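Local atomic coordinates of homocitrate synthase (PDB entry 6KTQ), a protein that catalyses the aldol-type condensation of acetyl-CoA with 2-oxoglutarate to give homocitrate, the first step of lysine biosynthesis through the alpha-aminoadipate pathway. Residues F334-P337 with E338-G341; T369-E372 with I373-L377. All blocks are in the same frame, centred on the assembly; numbering follows the deposited sequence.

Contact 1: F334-P337 with E338-G341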
ATOM      1  N   PHE A 334       9.112 -17.448  19.175  1.00 24.17           N
ATOM      2  CA  PHE A 334       8.500 -16.733  18.032  1.00 26.73           C
ATOM      3  C   PHE A 334       8.731 -17.482  16.713  1.00 27.66           C
ATOM      4  O   PHE A 334       7.842 -17.561  15.873  1.00 28.22           O
ATOM      5  CB  PHE A 334       8.998 -15.291  17.957  1.00 25.91           C
ATOM      6  CG  PHE A 334      10.442 -15.158  17.576  1.00 25.52           C
ATOM      7  CD1 PHE A 334      11.451 -15.264  18.534  1.00 27.07           C
ATOM      8  CD2 PHE A 334      10.802 -14.933  16.266  1.00 27.44           C
ATOM      9  CE1 PHE A 334      12.789 -15.138  18.176  1.00 28.30           C
ATOM     10  CE2 PHE A 334      12.138 -14.805  15.903  1.00 27.11           C
ATOM     11  CZ  PHE A 334      13.132 -14.931  16.857  1.00 27.43           C
ATOM     12  N   LEU A 335       9.929 -18.022  16.550  1.00 25.85           N
ATOM     13  CA  LEU A 335      10.267 -18.912  15.440  1.00 26.07           C
ATOM     14  C   LEU A 335      11.206 -19.976  15.986  1.00 26.19           C
ATOM     15  O   LEU A 335      11.774 -19.782  17.075  1.00 23.25           O
ATOM     16  CB  LEU A 335      10.979 -18.135  14.329  1.00 27.80           C
ATOM     17  CG  LEU A 335      10.144 -17.247  13.396  1.00 28.88           C
ATOM     18  CD1 LEU A 335      11.046 -16.509  12.429  1.00 32.44           C
ATOM     19  CD2 LEU A 335       9.106 -18.044  12.630  1.00 32.65           C
ATOM     20  N   PRO A 336      11.358 -21.097  15.265  1.00 27.12           N
ATOM     21  CA  PRO A 336      12.262 -22.116  15.780  1.00 28.53           C
ATOM     22  C   PRO A 336      13.733 -21.630  15.821  1.00 28.65           C
ATOM     23  O   PRO A 336      14.169 -20.913  14.933  1.00 27.27           O
ATOM     24  CB  PRO A 336      12.078 -23.297  14.815  1.00 29.31           C
ATOM     25  CG  PRO A 336      10.728 -23.082  14.171  1.00 29.64           C
ATOM     26  CD  PRO A 336      10.535 -21.591  14.135  1.00 29.05           C
ATOM     27  N   PRO A 337      14.488 -22.021  16.860  1.00 28.80           N
ATOM     28  CA  PRO A 337      15.883 -21.598  16.955  1.00 29.19           C
ATOM     29  C   PRO A 337      16.696 -22.031  15.757  1.00 27.99           C
ATOM     30  O   PRO A 337      17.613 -21.335  15.371  1.00 29.44           O
ATOM     31  CB  PRO A 337      16.399 -22.293  18.216  1.00 30.89           C
ATOM     32  CG  PRO A 337      15.201 -22.788  18.948  1.00 32.31           C
ATOM     33  CD  PRO A 337      14.020 -22.748  18.050  1.00 29.73           C
ATOM     34  N   GLU A 338      16.334 -23.153  15.157  1.00 27.40           N
ATOM     35  CA  GLU A 338      17.046 -23.679  13.984  1.00 31.06           C
ATOM     36  C   GLU A 338      16.966 -22.717  12.810  1.00 29.56           C
ATOM     37  O   GLU A 338      17.810 -22.759  11.922  1.00 29.74           O
ATOM     38  CB  GLU A 338      16.487 -25.061  13.572  1.00 34.28           C
ATOM     39  CG  GLU A 338      16.762 -26.154  14.611  1.00 39.28           C
ATOM     40  CD  GLU A 338      15.856 -26.111  15.865  1.00 41.89           C
ATOM     41  OE1 GLU A 338      14.798 -25.420  15.884  1.00 36.70           O
ATOM     42  OE2 GLU A 338      16.218 -26.795  16.855  1.00 47.22           O
ATOM     43  N   THR A 339      15.969 -21.840  12.814  1.00 29.01           N
ATOM     44  CA  THR A 339      15.856 -20.806  11.782  1.00 28.93           C
ATOM     45  C   THR A 339      17.147 -20.025  11.691  1.00 28.81           C
ATOM     46  O   THR A 339      17.538 -19.554  10.605  1.00 26.96           O
ATOM     47  CB  THR A 339      14.724 -19.794  12.104  1.00 28.19           C
ATOM     48  OG1 THR A 339      13.523 -20.489  12.400  1.00 29.58           O
ATOM     49  CG2 THR A 339      14.464 -18.854  10.938  1.00 30.67           C
ATOM     50  N   PHE A 340      17.782 -19.834  12.847  1.00 29.00           N
ATOM     51  CA  PHE A 340      19.020 -19.076  12.935  1.00 29.60           C
ATOM     52  C   PHE A 340      20.243 -19.970  13.214  1.00 33.05           C
ATOM     53  O   PHE A 340      21.284 -19.486  13.613  1.00 34.04           O
ATOM     54  CB  PHE A 340      18.838 -17.978  13.987  1.00 30.18           C
ATOM     55  CG  PHE A 340      17.603 -17.154  13.754  1.00 29.06           C
ATOM     56  CD1 PHE A 340      17.566 -16.221  12.723  1.00 30.53           C
ATOM     57  CD2 PHE A 340      16.458 -17.359  14.498  1.00 29.26           C
ATOM     58  CE1 PHE A 340      16.420 -15.500  12.459  1.00 28.68           C
ATOM     59  CE2 PHE A 340      15.319 -16.625  14.260  1.00 27.82           C
ATOM     60  CZ  PHE A 340      15.293 -15.693  13.237  1.00 29.86           C
ATOM     61  N   GLY A 341      20.126 -21.270  12.982  1.00 32.60           N
ATOM     62  CA  GLY A 341      21.220 -22.198  13.279  1.00 33.51           C
ATOM     63  C   GLY A 341      21.489 -22.374  14.766  1.00 33.11           C
ATOM     64  O   GLY A 341      22.582 -22.791  15.153  1.00 32.93           O
TER
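A local contact round a single 3-10 turn, P337 to T339, joins F334-P337 to E338-G341 in the loop between helix 319-327 and strand 345-346. The carbonyl of P336 sits at the head of the turn, and T339 returns to it twice. Its backbone N donates to P336 O over 2.9 Å, arriving well above the carbonyl plane, while its hydroxyl OG1 donates to the same oxygen at 2.6 Å, tilted only 17° from that plane. Two donors from one residue thus grip one acceptor. The hydroxyl can do this because OG1 lies anti to the carbonyl carbon of T339 and beside its backbone N (chi1 -51°), which turns it back over the start of the turn. The next bond follows the same i to i+3 pattern: F340 N donates to P337 O at 2.9 Å. P337, with no N-H to give, fits the first position of the turn, and its ring lies alongside the side chain of E338. That glutamate is bent at chi2 (76°), and the bend folds the carboxylate back over the two prolines, OE1 reaching 3.6 Å from P336 CB and 3.5 Å from P337 CD. T339 CB lies over one face of the F340 ring, offset toward its rim, and F334 comes to the ring from the opposite direction. L335 reaches the same ring more loosely through CD1. A271 of helix 266-277 and I308 also touch F340, while L335 rests on K274 and Y275, so the turn is set against a helix of the catalytic HMGL-like region. Between the two phenylalanines the closest approach is F334 CZ to F340 CE2, 3.8 Å.

Contact 2: T369-E372 with I373-L377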
ATOM      1  N   THR A 369      12.184 -40.491  42.096  1.00 32.71           N
ATOM      2  CA  THR A 369      10.748 -40.659  42.254  1.00 33.33           C
ATOM      3  C   THR A 369      10.107 -39.284  42.260  1.00 35.93           C
ATOM      4  O   THR A 369      10.774 -38.274  42.435  1.00 32.53           O
ATOM      5  CB  THR A 369      10.373 -41.398  43.548  1.00 32.84           C
ATOM      6  OG1 THR A 369      10.567 -40.544  44.669  1.00 30.56           O
ATOM      7  CG2 THR A 369      11.211 -42.676  43.709  1.00 34.18           C
ATOM      8  N   ASP A 370       8.800 -39.270  42.070  1.00 35.46           N
ATOM      9  CA  ASP A 370       8.033 -38.052  42.091  1.00 37.83           C
ATOM     10  C   ASP A 370       8.249 -37.286  43.399  1.00 33.55           C
ATOM     11  O   ASP A 370       8.458 -36.076  43.376  1.00 31.67           O
ATOM     12  CB  ASP A 370       6.552 -38.371  41.856  1.00 43.86           C
ATOM     13  CG  ASP A 370       5.732 -37.132  41.653  1.00 51.42           C
ATOM     14  OD1 ASP A 370       5.835 -36.516  40.564  1.00 55.31           O
ATOM     15  OD2 ASP A 370       4.999 -36.757  42.598  1.00 56.84           O
ATOM     16  N   SER A 371       8.273 -37.988  44.530  1.00 30.48           N
ATOM     17  CA  SER A 371       8.506 -37.335  45.815  1.00 30.92           C
ATOM     18  C   SER A 371       9.948 -36.833  46.004  1.00 30.59           C
ATOM     19  O   SER A 371      10.182 -35.811  46.653  1.00 29.19           O
ATOM     20  CB  SER A 371       8.122 -38.270  46.970  1.00 32.17           C
ATOM     21  OG  SER A 371       8.392 -37.637  48.190  1.00 31.61           O
ATOM     22  N   GLU A 372      10.915 -37.576  45.467  1.00 29.50           N
ATOM     23  CA  GLU A 372      12.302 -37.129  45.453  1.00 29.64           C
ATOM     24  C   GLU A 372      12.418 -35.829  44.623  1.00 27.26           C
ATOM     25  O   GLU A 372      13.135 -34.918  45.006  1.00 27.08           O
ATOM     26  CB  GLU A 372      13.212 -38.228  44.885  1.00 30.26           C
ATOM     27  CG  GLU A 372      13.374 -39.393  45.872  1.00 31.42           C
ATOM     28  CD  GLU A 372      14.237 -40.518  45.362  1.00 32.34           C
ATOM     29  OE1 GLU A 372      14.207 -40.809  44.147  1.00 30.30           O
ATOM     30  OE2 GLU A 372      14.925 -41.134  46.207  1.00 36.33           O
ATOM     31  N   ILE A 373      11.694 -35.759  43.507  1.00 28.23           N
ATOM     32  CA  ILE A 373      11.703 -34.545  42.692  1.00 28.41           C
ATOM     33  C   ILE A 373      11.157 -33.400  43.544  1.00 28.79           C
ATOM     34  O   ILE A 373      11.738 -32.309  43.513  1.00 27.31           O
ATOM     35  CB  ILE A 373      10.961 -34.718  41.366  1.00 29.12           C
ATOM     36  CG1 ILE A 373      11.696 -35.720  40.464  1.00 30.03           C
ATOM     37  CG2 ILE A 373      10.745 -33.378  40.648  1.00 30.24           C
ATOM     38  CD1 ILE A 373      12.986 -35.233  39.822  1.00 30.16           C
ATOM     39  N   ASP A 374      10.062 -33.633  44.291  1.00 28.85           N
ATOM     40  CA  ASP A 374       9.484 -32.613  45.182  1.00 30.45           C
ATOM     41  C   ASP A 374      10.534 -32.099  46.135  1.00 28.44           C
ATOM     42  O   ASP A 374      10.611 -30.887  46.382  1.00 29.03           O
ATOM     43  CB  ASP A 374       8.334 -33.134  46.069  1.00 33.37           C
ATOM     44  CG  ASP A 374       7.094 -33.489  45.295  1.00 38.89           C
ATOM     45  OD1 ASP A 374       6.891 -32.927  44.200  1.00 39.69           O
ATOM     46  OD2 ASP A 374       6.323 -34.355  45.796  1.00 38.57           O
ATOM     47  N   GLN A 375      11.328 -33.011  46.693  1.00 26.08           N
ATOM     48  CA  GLN A 375      12.300 -32.626  47.694  1.00 25.37           C
ATOM     49  C   GLN A 375      13.430 -31.828  47.070  1.00 24.18           C
ATOM     50  O   GLN A 375      13.865 -30.851  47.636  1.00 22.98           O
ATOM     51  CB  GLN A 375      12.858 -33.853  48.455  1.00 28.70           C
ATOM     52  CG  GLN A 375      11.826 -34.590  49.335  1.00 33.22           C
ATOM     53  CD  GLN A 375      12.319 -35.980  49.747  1.00 35.75           C
ATOM     54  OE1 GLN A 375      13.349 -36.098  50.390  1.00 38.51           O
ATOM     55  NE2 GLN A 375      11.621 -37.028  49.315  1.00 39.75           N
ATOM     56  N   VAL A 376      13.917 -32.244  45.915  1.00 24.57           N
ATOM     57  CA  VAL A 376      14.945 -31.452  45.216  1.00 25.11           C
ATOM     58  C   VAL A 376      14.430 -30.055  44.868  1.00 24.47           C
ATOM     59  O   VAL A 376      15.100 -29.063  45.061  1.00 24.01           O
ATOM     60  CB  VAL A 376      15.434 -32.201  43.960  1.00 26.72           C
ATOM     61  CG1 VAL A 376      16.313 -31.312  43.070  1.00 29.07           C
ATOM     62  CG2 VAL A 376      16.198 -33.440  44.377  1.00 27.79           C
ATOM     63  N   LEU A 377      13.202 -29.974  44.378  1.00 27.58           N
ATOM     64  CA  LEU A 377      12.610 -28.676  44.035  1.00 26.42           C
ATOM     65  C   LEU A 377      12.552 -27.761  45.267  1.00 26.14           C
ATOM     66  O   LEU A 377      12.923 -26.558  45.230  1.00 26.57           O
ATOM     67  CB  LEU A 377      11.216 -28.913  43.489  1.00 29.07           C
ATOM     68  CG  LEU A 377      10.652 -28.145  42.303  1.00 33.68           C
ATOM     69  CD1 LEU A 377       9.166 -27.876  42.496  1.00 34.15           C
ATOM     70  CD2 LEU A 377      11.402 -26.870  41.959  1.00 32.10           C
TER
HETATM   71  O   HOH W   1       5.024 -36.595  45.181  1.00 37.52           O
HETATM   72  O   HOH W   2       6.741 -35.331  48.216  1.00 34.55           O
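Q375 lies alongside S371, one turn earlier in helix 370-381: chi1 (-66°) sets CG of Q375 beside its own backbone N, 3.4 Å from S371 O, and the chain runs on extended from there. Its amide NE2 then makes two weak hydrogen bonds to the same serine, one to S371 O and a longer one to S371 OG. The backbone N of Q375 donates to S371 O as well, so that carbonyl serves the regular helix bond and the side-chain amide together. The hydroxyl of S371 stands anti to its own backbone N (chi1 178°), which places OG where both the amide and a water can reach it. This water donates to D374 OD2 and links serine to aspartate. A second water donates to D370 OD2 at 2.6 Å and to D374 OD2 at 2.7 Å. Bridging of this kind would ease the repulsion between two carboxylates whose OD2 atoms, on D370 and D374, lie 4.2 Å apart. D370 has a further counter-charge, since its OD1 forms a salt bridge with K358 of helix 354-364.

At the start of the helix the exchange is reciprocal. E372 N donates to T369 OG1 at 3.1 Å, and T369 N donates to E372 OE1 at 2.9 Å in a nearly straight bond (169°), meeting the carboxylate on its anti side. I373 N bonds T369 O, beginning the i to i+4 ladder that D374 N, Q375 N and V376 N carry on. I373 and V376 are buried and both pack on F361, with V376 also on V401 of helix 391-402, so one flank of the helix faces its neighbours while the aspartates form the hydrated side. T369 and E372 together make a capping box, with T369 as N-cap of helix 370-381.

How the contacts relate
Both contacts fall within the post-HMGL region, contact 1 earlier in the chain and contact 2 later, with strand 345-346 and helix 354-364 between them. They do not touch: their centres are about 33 Å apart and their nearest atoms about 24 Å. Contact 1 lies nearer the body of the chain, its centre about 17 Å from the centre of the chain, where it leans on helix 266-277; contact 2 lies far out on the same side, its centre about 45 Å from that point, among the C-terminal helices. Both are local, one at a turn and one at a helix start, and neither belongs to the zinc, 2-oxoglutarate or coenzyme A sites.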